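Local coordinates for protein seryl-tRNA synthetase, cytoplasmic (Candida albicans, PDB 3QO8) that catalyses the two-step attachment of serine to tRNA(Ser), activating serine with ATP to Ser-AMP before passing it to the acceptor end of the tRNA, at residues Y39-W42 with V43-R46; N85-K88 with E89-K93. All coordinates share one frame; numbering follows the deposited sequence.

Contact 1 of 2, residues Y39-W42 with V43-R46; sequences YKEW and VKLR
Within helix 30-65, the first long helix of the N-terminal tRNA-binding arm, Tyr39 and Val43 meet one turn apart. Val43 CG2 sits over one face of the Tyr39 ring, offset toward the rim, and makes a CH-pi contact 3.6 Å from the centroid; its closest approach is to CZ, at 3.3 Å. The ring is carried under this methyl because CG of Tyr39 lies trans to the backbone N (chi1 173°). The same methyl touches CE3 of Trp42 at 3.7 Å, bridging the two aromatic side chains. On the same side of the indole plane as Val43 CG2, Arg46 comes in obliquely toward the six-membered ring. The extended start of its chain brings CD to 3.7 Å from Trp42 CH2, and the bend at chi3 (72°) then turns the guanidinium back, with NH1 3.8 Å from Trp42 CZ3 and its plane 68° from the ring's. The indole NE1 hydrogen-bonds to Glu94 OE2 of helix 74-107, which would limit rotation of the ring. Glu41 runs alongside Lys44, its OE1 3.2 Å from CE but 4.5 Å from NZ, beyond a salt bridge. Four i to i+4 backbone bonds run beneath, among them Arg46 N to Trp42 O at 2.9 Å. This is regular alpha-helix in one limb of the antiparallel coiled-coil arm of a seryl-tRNA synthetase.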
loop_
_atom_site.group_PDB
_atom_site.type_symbol
_atom_site.label_atom_id
_atom_site.label_comp_id
_atom_site.label_asym_id
_atom_site.label_seq_id
_atom_site.Cartn_x
_atom_site.Cartn_y
_atom_site.Cartn_z
ATOM N N TYR A 39 -25.854 -23.235 -24.148
ATOM C CA TYR A 39 -26.133 -24.287 -23.185
ATOM C C TYR A 39 -26.697 -25.537 -23.866
ATOM O O TYR A 39 -26.346 -26.670 -23.516
ATOM C CB TYR A 39 -27.102 -23.824 -22.109
ATOM C CG TYR A 39 -27.518 -24.972 -21.221
ATOM C CD1 TYR A 39 -26.701 -25.398 -20.180
ATOM C CD2 TYR A 39 -28.711 -25.645 -21.442
ATOM C CE1 TYR A 39 -27.068 -26.451 -19.374
ATOM C CE2 TYR A 39 -29.087 -26.699 -20.641
ATOM C CZ TYR A 39 -28.263 -27.099 -19.608
ATOM O OH TYR A 39 -28.636 -28.150 -18.807
ATOM N N LYS A 40 -27.591 -25.332 -24.825
ATOM C CA LYS A 40 -28.192 -26.457 -25.520
ATOM C C LYS A 40 -27.152 -27.207 -26.340
ATOM O O LYS A 40 -27.183 -28.436 -26.411
ATOM C CB LYS A 40 -29.345 -26.007 -26.414
ATOM C CG LYS A 40 -30.498 -25.359 -25.657
ATOM C CD LYS A 40 -31.727 -25.189 -26.540
ATOM C CE LYS A 40 -32.836 -24.466 -25.783
ATOM N NZ LYS A 40 -33.947 -24.046 -26.675
ATOM N N GLU A 41 -26.238 -26.472 -26.966
ATOM C CA GLU A 41 -25.150 -27.112 -27.695
ATOM C C GLU A 41 -24.309 -27.939 -26.737
ATOM O O GLU A 41 -23.954 -29.079 -27.020
ATOM C CB GLU A 41 -24.293 -26.072 -28.412
ATOM C CG GLU A 41 -25.060 -25.338 -29.489
ATOM C CD GLU A 41 -25.805 -26.294 -30.420
ATOM O OE1 GLU A 41 -25.258 -27.383 -30.715
ATOM O OE2 GLU A 41 -26.937 -25.960 -30.851
ATOM N N TRP A 42 -24.006 -27.362 -25.586
ATOM C CA TRP A 42 -23.224 -28.067 -24.585
ATOM C C TRP A 42 -23.908 -29.367 -24.169
ATOM O O TRP A 42 -23.273 -30.418 -24.112
ATOM C CB TRP A 42 -22.983 -27.172 -23.369
ATOM C CG TRP A 42 -22.249 -27.879 -22.307
ATOM C CD1 TRP A 42 -20.900 -28.072 -22.231
ATOM C CD2 TRP A 42 -22.817 -28.530 -21.168
ATOM N NE1 TRP A 42 -20.594 -28.793 -21.108
ATOM C CE2 TRP A 42 -21.751 -29.088 -20.437
ATOM C CE3 TRP A 42 -24.122 -28.692 -20.691
ATOM C CZ2 TRP A 42 -21.950 -29.798 -19.252
ATOM C CZ3 TRP A 42 -24.319 -29.394 -19.514
ATOM C CH2 TRP A 42 -23.239 -29.940 -18.810
ATOM N N VAL A 43 -25.212 -29.298 -23.898
ATOM C CA VAL A 43 -25.972 -30.481 -23.501
ATOM C C VAL A 43 -25.925 -31.551 -24.581
ATOM O O VAL A 43 -25.764 -32.734 -24.278
ATOM C CB VAL A 43 -27.445 -30.145 -23.187
ATOM C CG1 VAL A 43 -28.258 -31.421 -23.026
ATOM C CG2 VAL A 43 -27.537 -29.292 -21.938
ATOM N N LYS A 44 -26.074 -31.133 -25.837
ATOM C CA LYS A 44 -25.987 -32.055 -26.969
ATOM C C LYS A 44 -24.658 -32.797 -26.963
ATOM O O LYS A 44 -24.606 -34.024 -27.107
ATOM C CB LYS A 44 -26.179 -31.305 -28.292
ATOM C CG LYS A 44 -27.638 -30.968 -28.596
ATOM C CD LYS A 44 -27.775 -29.797 -29.568
ATOM C CE LYS A 44 -27.021 -30.038 -30.869
ATOM N NZ LYS A 44 -27.599 -31.156 -31.668
ATOM N N LEU A 45 -23.577 -32.046 -26.787
ATOM C CA LEU A 45 -22.250 -32.648 -26.726
ATOM C C LEU A 45 -22.116 -33.632 -25.563
ATOM O O LEU A 45 -21.515 -34.699 -25.711
ATOM C CB LEU A 45 -21.178 -31.558 -26.657
ATOM C CG LEU A 45 -21.005 -30.795 -27.975
ATOM C CD1 LEU A 45 -20.175 -29.542 -27.794
ATOM C CD2 LEU A 45 -20.387 -31.705 -29.029
ATOM N N ARG A 46 -22.676 -33.275 -24.410
ATOM C CA ARG A 46 -22.639 -34.143 -23.230
ATOM C C ARG A 46 -23.360 -35.471 -23.498
ATOM O O ARG A 46 -22.865 -36.548 -23.137
ATOM C CB ARG A 46 -23.247 -33.430 -22.016
ATOM C CG ARG A 46 -23.118 -34.189 -20.698
ATOM C CD ARG A 46 -23.937 -33.531 -19.584
ATOM N NE ARG A 46 -25.377 -33.717 -19.773
ATOM C CZ ARG A 46 -26.316 -33.179 -18.998
ATOM N NH1 ARG A 46 -25.977 -32.410 -17.969
ATOM N NH2 ARG A 46 -27.597 -33.410 -19.253
#

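Contact 2 of 2, residues N85-K88 with E89-K93; sequences NEKK and EIIEK
Lys87 reaches along helix 74-107 to Ile91, one turn further on, and the aliphatic part of its side chain supplies the apolar contact. From CB the chain swings to place CG opposite the backbone N (chi1 177°), and CG then lies 3.7 Å from CD1 of Ile91. CD continues the extended line, and CE passes the same Ile91 methyl at 3.8 Å, so that CD1 rests against the lysine at two points. NZ, at the tip, leaves the helix and hydrogen-bonds to Asn53 OD1 of helix 30-65. Ile91 also closes over the backbone, with its CG1 3.3 Å from Lys87 O, the oxygen that accepts the 2.8 Å bond from Ile91 N. Ile90 does the same one residue earlier: its CG1 lies 3.3 Å from Glu86 O, which takes a 2.9 Å bond from Ile90 N. The bond from Glu89 N to Asn85 O is weak, at 3.3 Å. Glu86 OE1 hydrogen-bonds to His52 of helix 30-65, and OE2 forms a salt bridge with Lys82 of its own helix. Packed against helix 30-65, Ile90 touches Asp48 and His52, Ile91 reaches Leu49 and Lys87 leans on Leu56, while Lys88 and Glu92 are exposed to solvent.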
loop_
_atom_site.group_PDB
_atom_site.type_symbol
_atom_site.label_atom_id
_atom_site.label_comp_id
_atom_site.label_asym_id
_atom_site.label_seq_id
_atom_site.Cartn_x
_atom_site.Cartn_y
_atom_site.Cartn_z
ATOM N N ASN A 85 -11.667 -41.756 -31.831
ATOM C CA ASN A 85 -11.333 -40.514 -32.526
ATOM C C ASN A 85 -12.468 -39.494 -32.477
ATOM O O ASN A 85 -12.230 -38.295 -32.312
ATOM C CB ASN A 85 -10.904 -40.793 -33.963
ATOM C CG ASN A 85 -9.534 -41.440 -34.035
ATOM O OD1 ASN A 85 -8.677 -41.180 -33.192
ATOM N ND2 ASN A 85 -9.325 -42.299 -35.031
ATOM N N GLU A 86 -13.701 -39.974 -32.607
ATOM C CA GLU A 86 -14.872 -39.098 -32.493
ATOM C C GLU A 86 -14.987 -38.535 -31.082
ATOM O O GLU A 86 -15.263 -37.351 -30.894
ATOM C CB GLU A 86 -16.147 -39.854 -32.858
ATOM C CG GLU A 86 -16.257 -40.183 -34.332
ATOM C CD GLU A 86 -17.401 -41.122 -34.631
ATOM O OE1 GLU A 86 -18.143 -41.464 -33.687
ATOM O OE2 GLU A 86 -17.555 -41.523 -35.804
ATOM N N LYS A 87 -14.774 -39.394 -30.090
ATOM C CA LYS A 87 -14.831 -38.979 -28.693
ATOM C C LYS A 87 -13.811 -37.888 -28.403
ATOM O O LYS A 87 -14.126 -36.909 -27.722
ATOM C CB LYS A 87 -14.614 -40.172 -27.761
ATOM C CG LYS A 87 -14.588 -39.815 -26.281
ATOM C CD LYS A 87 -14.246 -41.041 -25.441
ATOM C CE LYS A 87 -14.131 -40.691 -23.968
ATOM N NZ LYS A 87 -14.019 -41.919 -23.133
ATOM N N LYS A 88 -12.591 -38.055 -28.909
ATOM C CA LYS A 88 -11.577 -37.018 -28.755
ATOM C C LYS A 88 -12.100 -35.663 -29.219
ATOM O O LYS A 88 -11.948 -34.652 -28.530
ATOM C CB LYS A 88 -10.306 -37.372 -29.524
ATOM C CG LYS A 88 -9.523 -38.510 -28.904
ATOM C CD LYS A 88 -8.226 -38.767 -29.651
ATOM C CE LYS A 88 -7.570 -40.044 -29.148
ATOM N NZ LYS A 88 -6.280 -40.322 -29.858
ATOM N N GLU A 89 -12.714 -35.645 -30.393
ATOM C CA GLU A 89 -13.234 -34.407 -30.948
ATOM C C GLU A 89 -14.344 -33.829 -30.070
ATOM O O GLU A 89 -14.344 -32.639 -29.756
ATOM C CB GLU A 89 -13.734 -34.634 -32.373
ATOM C CG GLU A 89 -14.021 -33.350 -33.122
ATOM C CD GLU A 89 -12.853 -32.386 -33.061
ATOM O OE1 GLU A 89 -11.695 -32.859 -33.001
ATOM O OE2 GLU A 89 -13.090 -31.160 -33.059
ATOM N N ILE A 90 -15.290 -34.677 -29.682
ATOM C CA ILE A 90 -16.395 -34.262 -28.822
ATOM C C ILE A 90 -15.872 -33.683 -27.509
ATOM O O ILE A 90 -16.358 -32.656 -27.043
ATOM C CB ILE A 90 -17.346 -35.438 -28.532
ATOM C CG1 ILE A 90 -18.016 -35.906 -29.824
ATOM C CG2 ILE A 90 -18.397 -35.051 -27.507
ATOM C CD1 ILE A 90 -18.768 -37.210 -29.681
ATOM N N ILE A 91 -14.870 -34.337 -26.924
ATOM C CA ILE A 91 -14.284 -33.875 -25.668
ATOM C C ILE A 91 -13.743 -32.454 -25.810
ATOM O O ILE A 91 -13.893 -31.617 -24.911
ATOM C CB ILE A 91 -13.173 -34.827 -25.183
ATOM C CG1 ILE A 91 -13.797 -36.088 -24.589
ATOM C CG2 ILE A 91 -12.284 -34.144 -24.153
ATOM C CD1 ILE A 91 -12.810 -37.196 -24.350
ATOM N N GLU A 92 -13.132 -32.188 -26.957
ATOM C CA GLU A 92 -12.556 -30.884 -27.238
ATOM C C GLU A 92 -13.640 -29.822 -27.431
ATOM O O GLU A 92 -13.535 -28.713 -26.908
ATOM C CB GLU A 92 -11.676 -30.976 -28.479
ATOM C CG GLU A 92 -10.847 -29.744 -28.759
ATOM C CD GLU A 92 -9.835 -29.984 -29.861
ATOM O OE1 GLU A 92 -9.751 -31.133 -30.346
ATOM O OE2 GLU A 92 -9.127 -29.027 -30.243
ATOM N N LYS A 93 -14.682 -30.166 -28.185
ATOM C CA LYS A 93 -15.798 -29.251 -28.401
ATOM C C LYS A 93 -16.538 -28.950 -27.102
ATOM O O LYS A 93 -16.926 -27.812 -26.847
ATOM C CB LYS A 93 -16.778 -29.827 -29.416
ATOM C CG LYS A 93 -16.225 -29.961 -30.818
ATOM C CD LYS A 93 -17.256 -30.601 -31.734
ATOM C CE LYS A 93 -16.692 -30.834 -33.125
ATOM N NZ LYS A 93 -17.645 -31.587 -33.984
#

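Overall arrangement
From the N terminus, the chain enters helix 30-65, where contact 1 spans consecutive turns, then passes to helix 74-107, where contact 2 does likewise. Each is local and closes no loop; the two stand in series, neither nesting nor crossing. Their centres are nonetheless about 13 Å apart, because the second helix folds back beside the first. Direct packing joins them: Leu45 O approaches CG2 of Ile90 at 3.6 Å, and CD1 of Leu45 lies 3.7 Å from Lys93 C. Each contact is a patch of one helix, and the packing of Leu45 against Ile90 and Lys93 helps to hold the two long helices of the tRNA-binding arm together, well away from the serine and ATP sites.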